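Local structure of actin-binding protein (Saccharomyces cerevisiae, 1HQZ) at residues F59-A69 with I81-P92. The protein binds actin filaments through this N-terminal cofilin-homology domain and recruits the ARP2/3 complex to filament sides, regulating actin assembly. Residues are numbered along the deposited sequence; the frame is centred on the assembly and turned at random.
Sequences FDETKVQYGLA and IIIIGWCPDSAP
Gln65, Gly67 and Ala69 pair with Trp86, Ile84 and Ile82 through six backbone hydrogen bonds, two at each pair, joining strands 65-69 and 81-86 in an antiparallel hairpin; the strand axes approach to 4.6 Å and run at 168°. This is the central hairpin of the ADF-homology fold: strand 32-37 runs antiparallel to 65-71 on one flank and strand 116-120 parallel to 80-86 on the other.

How a sheet secures an irregular loop is well illustrated by Trp86. With CG anti to the backbone N (chi1 173°), it turns the edge of its indole to the turn at Asp60-Lys63. NE1 donates to Asp60 O at 2.7 Å, fairly straight at the hydrogen; the oxygen lies near the indole plane, whereas the indole nitrogen stands above the plane of the carbonyl. From the opposite face of that carbonyl comes Lys63 N, closing the type I turn, and thus two donors grip one oxygen. Phe59 packs over one indole face: its CB sits 3.6 Å from the centroid of the five-membered ring, a CH-pi contact, and its own ring forms an offset stack with that ring, the planes 27° apart. An alanine in place of Trp86 would probably leave Asp60 O without its indole donor and Phe59 without the surface it packs on. Further along, the phenyl edge comes against Gly67, where a CB would collide with CZ, and Phe59 CZ meets Ile84 CG2 at 3.9 Å.

The sheet's other face carries Leu68, whose CD1 touches the CG2 methyls of both Ile81 and Ile83. Back at the turn, Gln65 OE1 accepts from Asp60 N at 2.7 Å, while Asp60 OD1 takes both Thr62 N and Thr62 OG1 on the same face of its carboxylate, the former closing an Asx turn.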
ATOM      1  N   PHE A  59       6.216  -7.597   0.779  1.00 32.01           N
ATOM      2  CA  PHE A  59       7.010  -6.373   0.788  1.00 33.14           C
ATOM      3  C   PHE A  59       8.508  -6.693   0.789  1.00 35.51           C
ATOM      4  O   PHE A  59       8.942  -7.690   1.378  1.00 33.37           O
ATOM      5  CB  PHE A  59       6.654  -5.497   1.995  1.00 29.99           C
ATOM      6  CG  PHE A  59       5.286  -4.865   1.904  1.00 29.16           C
ATOM      7  CD1 PHE A  59       4.171  -5.500   2.451  1.00 26.47           C
ATOM      8  CD2 PHE A  59       5.111  -3.641   1.245  1.00 24.36           C
ATOM      9  CE1 PHE A  59       2.883  -4.924   2.347  1.00 25.94           C
ATOM     10  CE2 PHE A  59       3.849  -3.063   1.133  1.00 25.76           C
ATOM     11  CZ  PHE A  59       2.723  -3.710   1.690  1.00 24.59           C
ATOM     12  N   ASP A  60       9.285  -5.839   0.121  1.00 35.62           N
ATOM     13  CA  ASP A  60      10.737  -6.012  -0.004  1.00 38.83           C
ATOM     14  C   ASP A  60      11.494  -5.255   1.091  1.00 38.72           C
ATOM     15  O   ASP A  60      11.441  -4.029   1.145  1.00 38.87           O
ATOM     16  CB  ASP A  60      11.188  -5.504  -1.376  1.00 40.00           C
ATOM     17  CG  ASP A  60      12.561  -6.019  -1.775  1.00 43.58           C
ATOM     18  OD1 ASP A  60      13.477  -6.028  -0.926  1.00 43.01           O
ATOM     19  OD2 ASP A  60      12.722  -6.406  -2.952  1.00 45.98           O
ATOM     20  N   GLU A  61      12.213  -5.983   1.942  1.00 40.77           N
ATOM     21  CA  GLU A  61      12.966  -5.378   3.040  1.00 41.80           C
ATOM     22  C   GLU A  61      14.108  -4.446   2.640  1.00 40.16           C
ATOM     23  O   GLU A  61      14.756  -3.861   3.504  1.00 40.02           O
ATOM     24  CB  GLU A  61      13.519  -6.462   3.967  1.00 46.30           C
ATOM     25  CG  GLU A  61      14.446  -7.448   3.281  1.00 52.52           C
ATOM     26  CD  GLU A  61      15.016  -8.476   4.245  1.00 56.81           C
ATOM     27  OE1 GLU A  61      14.221  -9.179   4.914  1.00 59.15           O
ATOM     28  OE2 GLU A  61      16.260  -8.580   4.333  1.00 58.89           O
ATOM     29  N   THR A  62      14.357  -4.294   1.345  1.00 38.47           N
ATOM     30  CA  THR A  62      15.431  -3.404   0.903  1.00 38.19           C
ATOM     31  C   THR A  62      14.910  -2.180   0.160  1.00 37.57           C
ATOM     32  O   THR A  62      15.690  -1.370  -0.329  1.00 35.99           O
ATOM     33  CB  THR A  62      16.441  -4.141  -0.030  1.00 39.61           C
ATOM     34  OG1 THR A  62      15.772  -4.574  -1.224  1.00 40.77           O
ATOM     35  CG2 THR A  62      17.055  -5.348   0.687  1.00 36.60           C
ATOM     36  N   LYS A  63      13.590  -2.043   0.074  1.00 36.40           N
ATOM     37  CA  LYS A  63      13.002  -0.918  -0.647  1.00 36.74           C
ATOM     38  C   LYS A  63      11.830  -0.288   0.076  1.00 35.44           C
ATOM     39  O   LYS A  63      11.117  -0.956   0.834  1.00 33.70           O
ATOM     40  CB  LYS A  63      12.500  -1.366  -2.026  1.00 36.77           C
ATOM     41  CG  LYS A  63      13.527  -2.052  -2.899  1.00 41.67           C
ATOM     42  CD  LYS A  63      12.857  -2.596  -4.151  1.00 43.67           C
ATOM     43  CE  LYS A  63      13.805  -3.449  -4.966  1.00 45.06           C
ATOM     44  NZ  LYS A  63      13.135  -3.950  -6.196  1.00 46.74           N
ATOM     45  N   VAL A  64      11.637   1.003  -0.175  1.00 32.71           N
ATOM     46  CA  VAL A  64      10.518   1.738   0.385  1.00 32.66           C
ATOM     47  C   VAL A  64       9.386   1.469  -0.597  1.00 32.91           C
ATOM     48  O   VAL A  64       9.516   1.739  -1.789  1.00 33.51           O
ATOM     49  CB  VAL A  64      10.799   3.254   0.418  1.00 32.92           C
ATOM     50  CG1 VAL A  64       9.524   4.018   0.750  1.00 34.22           C
ATOM     51  CG2 VAL A  64      11.864   3.554   1.429  1.00 32.20           C
ATOM     52  N   GLN A  65       8.278   0.930  -0.111  1.00 33.42           N
ATOM     53  CA  GLN A  65       7.163   0.626  -0.994  1.00 32.16           C
ATOM     54  C   GLN A  65       5.836   1.049  -0.404  1.00 32.10           C
ATOM     55  O   GLN A  65       5.736   1.362   0.776  1.00 36.70           O
ATOM     56  CB  GLN A  65       7.115  -0.876  -1.278  1.00 29.38           C
ATOM     57  CG  GLN A  65       8.426  -1.463  -1.785  1.00 31.06           C
ATOM     58  CD  GLN A  65       8.390  -2.977  -1.844  1.00 29.95           C
ATOM     59  OE1 GLN A  65       8.092  -3.641  -0.849  1.00 30.93           O
ATOM     60  NE2 GLN A  65       8.696  -3.529  -3.006  1.00 32.10           N
ATOM     61  N   TYR A  66       4.803   1.038  -1.231  1.00 31.97           N
ATOM     62  CA  TYR A  66       3.485   1.398  -0.757  1.00 30.12           C
ATOM     63  C   TYR A  66       2.534   0.318  -1.205  1.00 30.46           C
ATOM     64  O   TYR A  66       2.614  -0.161  -2.338  1.00 29.36           O
ATOM     65  CB  TYR A  66       3.075   2.765  -1.309  1.00 29.23           C
ATOM     66  CG  TYR A  66       4.101   3.830  -0.982  1.00 27.45           C
ATOM     67  CD1 TYR A  66       5.222   4.010  -1.785  1.00 29.13           C
ATOM     68  CD2 TYR A  66       4.003   4.575   0.186  1.00 29.06           C
ATOM     69  CE1 TYR A  66       6.234   4.902  -1.424  1.00 28.76           C
ATOM     70  CE2 TYR A  66       5.000   5.469   0.562  1.00 28.94           C
ATOM     71  CZ  TYR A  66       6.117   5.621  -0.249  1.00 30.44           C
ATOM     72  OH  TYR A  66       7.124   6.464   0.141  1.00 28.65           O
ATOM     73  N   GLY A  67       1.662  -0.086  -0.289  1.00 30.56           N
ATOM     74  CA  GLY A  67       0.693  -1.122  -0.588  1.00 28.97           C
ATOM     75  C   GLY A  67      -0.712  -0.579  -0.436  1.00 28.70           C
ATOM     76  O   GLY A  67      -0.959   0.362   0.328  1.00 26.19           O
ATOM     77  N   LEU A  68      -1.637  -1.193  -1.165  1.00 28.84           N
ATOM     78  CA  LEU A  68      -3.040  -0.791  -1.155  1.00 29.57           C
ATOM     79  C   LEU A  68      -3.859  -2.060  -1.155  1.00 29.30           C
ATOM     80  O   LEU A  68      -3.624  -2.946  -1.976  1.00 28.09           O
ATOM     81  CB  LEU A  68      -3.350   0.010  -2.424  1.00 30.17           C
ATOM     82  CG  LEU A  68      -4.798   0.375  -2.743  1.00 33.66           C
ATOM     83  CD1 LEU A  68      -5.254   1.502  -1.843  1.00 31.00           C
ATOM     84  CD2 LEU A  68      -4.888   0.798  -4.212  1.00 34.33           C
ATOM     85  N   ALA A  69      -4.813  -2.172  -0.240  1.00 28.01           N
ATOM     86  CA  ALA A  69      -5.623  -3.377  -0.229  1.00 30.17           C
ATOM     87  C   ALA A  69      -7.054  -3.123   0.190  1.00 30.12           C
ATOM     88  O   ALA A  69      -7.334  -2.282   1.048  1.00 29.12           O
ATOM     89  CB  ALA A  69      -4.994  -4.428   0.677  1.00 30.19           C
ATOM     90  N   ILE A  81     -10.610   0.074   2.768  1.00 37.49           N
ATOM     91  CA  ILE A  81      -9.321   0.228   2.126  1.00 35.98           C
ATOM     92  C   ILE A  81      -8.209   0.573   3.111  1.00 34.57           C
ATOM     93  O   ILE A  81      -8.350   1.474   3.957  1.00 34.23           O
ATOM     94  CB  ILE A  81      -9.385   1.323   1.013  1.00 35.08           C
ATOM     95  CG1 ILE A  81     -10.193   0.843  -0.202  1.00 39.54           C
ATOM     96  CG2 ILE A  81      -7.999   1.609   0.492  1.00 34.79           C
ATOM     97  CD1 ILE A  81     -11.541   0.291   0.084  1.00 40.70           C
ATOM     98  N   ILE A  82      -7.104  -0.154   3.006  1.00 32.09           N
ATOM     99  CA  ILE A  82      -5.962   0.112   3.864  1.00 31.58           C
ATOM    100  C   ILE A  82      -4.757   0.424   2.975  1.00 31.38           C
ATOM    101  O   ILE A  82      -4.592  -0.153   1.900  1.00 27.82           O
ATOM    102  CB  ILE A  82      -5.648  -1.094   4.795  1.00 31.80           C
ATOM    103  CG1 ILE A  82      -4.383  -0.802   5.608  1.00 33.89           C
ATOM    104  CG2 ILE A  82      -5.489  -2.373   3.978  1.00 32.51           C
ATOM    105  CD1 ILE A  82      -4.065  -1.831   6.700  1.00 30.68           C
ATOM    106  N   ILE A  83      -3.951   1.394   3.387  1.00 30.20           N
ATOM    107  CA  ILE A  83      -2.760   1.702   2.629  1.00 31.17           C
ATOM    108  C   ILE A  83      -1.612   1.490   3.593  1.00 31.62           C
ATOM    109  O   ILE A  83      -1.725   1.783   4.788  1.00 29.84           O
ATOM    110  CB  ILE A  83      -2.737   3.142   2.103  1.00 30.86           C
ATOM    111  CG1 ILE A  83      -2.846   4.135   3.257  1.00 29.51           C
ATOM    112  CG2 ILE A  83      -3.865   3.333   1.118  1.00 32.80           C
ATOM    113  CD1 ILE A  83      -2.568   5.571   2.836  1.00 35.45           C
ATOM    114  N   ILE A  84      -0.516   0.957   3.074  1.00 32.30           N
ATOM    115  CA  ILE A  84       0.641   0.687   3.903  1.00 33.21           C
ATOM    116  C   ILE A  84       1.891   1.383   3.393  1.00 33.02           C
ATOM    117  O   ILE A  84       2.245   1.263   2.229  1.00 33.42           O
ATOM    118  CB  ILE A  84       0.893  -0.843   3.995  1.00 34.65           C
ATOM    119  CG1 ILE A  84      -0.227  -1.479   4.824  1.00 34.68           C
ATOM    120  CG2 ILE A  84       2.262  -1.130   4.603  1.00 31.63           C
ATOM    121  CD1 ILE A  84      -0.188  -2.971   4.867  1.00 39.49           C
ATOM    122  N   GLY A  85       2.529   2.136   4.281  1.00 32.69           N
ATOM    123  CA  GLY A  85       3.760   2.816   3.949  1.00 33.82           C
ATOM    124  C   GLY A  85       4.861   1.934   4.511  1.00 34.07           C
ATOM    125  O   GLY A  85       5.093   1.887   5.716  1.00 33.72           O
ATOM    126  N   TRP A  86       5.528   1.218   3.620  1.00 34.59           N
ATOM    127  CA  TRP A  86       6.596   0.299   3.983  1.00 34.81           C
ATOM    128  C   TRP A  86       7.952   1.007   3.867  1.00 35.88           C
ATOM    129  O   TRP A  86       8.380   1.384   2.772  1.00 36.24           O
ATOM    130  CB  TRP A  86       6.497  -0.918   3.056  1.00 32.79           C
ATOM    131  CG  TRP A  86       7.595  -1.903   3.170  1.00 33.16           C
ATOM    132  CD1 TRP A  86       8.687  -2.002   2.358  1.00 30.74           C
ATOM    133  CD2 TRP A  86       7.715  -2.950   4.135  1.00 30.25           C
ATOM    134  NE1 TRP A  86       9.473  -3.048   2.751  1.00 27.64           N
ATOM    135  CE2 TRP A  86       8.908  -3.648   3.843  1.00 29.80           C
ATOM    136  CE3 TRP A  86       6.933  -3.368   5.221  1.00 32.34           C
ATOM    137  CZ2 TRP A  86       9.344  -4.745   4.596  1.00 29.13           C
ATOM    138  CZ3 TRP A  86       7.364  -4.462   5.974  1.00 31.32           C
ATOM    139  CH2 TRP A  86       8.563  -5.137   5.654  1.00 31.86           C
ATOM    140  N   CYS A  87       8.615   1.196   5.007  1.00 35.48           N
ATOM    141  CA  CYS A  87       9.907   1.883   5.050  1.00 36.51           C
ATOM    142  C   CYS A  87      10.902   1.074   5.871  1.00 36.32           C
ATOM    143  O   CYS A  87      11.179   1.419   7.017  1.00 35.76           O
ATOM    144  CB  CYS A  87       9.723   3.273   5.681  1.00 37.98           C
ATOM    145  SG  CYS A  87      11.176   4.354   5.657  1.00 38.90           S
ATOM    146  N   PRO A  88      11.469  -0.002   5.288  1.00 37.05           N
ATOM    147  CA  PRO A  88      12.439  -0.887   5.953  1.00 38.75           C
ATOM    148  C   PRO A  88      13.776  -0.217   6.239  1.00 39.29           C
ATOM    149  O   PRO A  88      14.184   0.700   5.525  1.00 38.73           O
ATOM    150  CB  PRO A  88      12.567  -2.046   4.973  1.00 38.26           C
ATOM    151  CG  PRO A  88      12.485  -1.344   3.650  1.00 38.42           C
ATOM    152  CD  PRO A  88      11.348  -0.347   3.858  1.00 38.28           C
ATOM    153  N   ASP A  89      14.447  -0.674   7.293  1.00 40.98           N
ATOM    154  CA  ASP A  89      15.732  -0.108   7.681  1.00 43.56           C
ATOM    155  C   ASP A  89      16.770  -0.174   6.568  1.00 43.27           C
ATOM    156  O   ASP A  89      17.536   0.767   6.383  1.00 43.20           O
ATOM    157  CB  ASP A  89      16.284  -0.811   8.933  1.00 45.94           C
ATOM    158  CG  ASP A  89      15.423  -0.580  10.171  1.00 49.12           C
ATOM    159  OD1 ASP A  89      14.615   0.379  10.179  1.00 50.54           O
ATOM    160  OD2 ASP A  89      15.560  -1.352  11.147  1.00 48.00           O
ATOM    161  N   SER A  90      16.761  -1.273   5.816  1.00 43.93           N
ATOM    162  CA  SER A  90      17.712  -1.507   4.729  1.00 44.19           C
ATOM    163  C   SER A  90      17.516  -0.698   3.454  1.00 44.53           C
ATOM    164  O   SER A  90      18.365  -0.728   2.570  1.00 45.77           O
ATOM    165  CB  SER A  90      17.720  -2.990   4.376  1.00 44.18           C
ATOM    166  OG  SER A  90      18.114  -3.758   5.498  1.00 44.28           O
ATOM    167  N   ALA A  91      16.399   0.011   3.342  1.00 44.05           N
ATOM    168  CA  ALA A  91      16.148   0.821   2.154  1.00 43.90           C
ATOM    169  C   ALA A  91      17.179   1.951   2.130  1.00 44.34           C
ATOM    170  O   ALA A  91      17.663   2.376   3.180  1.00 43.60           O
ATOM    171  CB  ALA A  91      14.740   1.396   2.200  1.00 40.92           C
ATOM    172  N   PRO A  92      17.528   2.450   0.933  1.00 44.22           N
ATOM    173  CA  PRO A  92      18.510   3.533   0.814  1.00 46.02           C
ATOM    174  C   PRO A  92      18.229   4.741   1.707  1.00 46.88           C
ATOM    175  O   PRO A  92      17.097   5.226   1.787  1.00 47.67           O
ATOM    176  CB  PRO A  92      18.486   3.870  -0.681  1.00 45.67           C
ATOM    177  CG  PRO A  92      17.183   3.320  -1.165  1.00 45.99           C
ATOM    178  CD  PRO A  92      17.017   2.055  -0.387  1.00 44.08           C
TER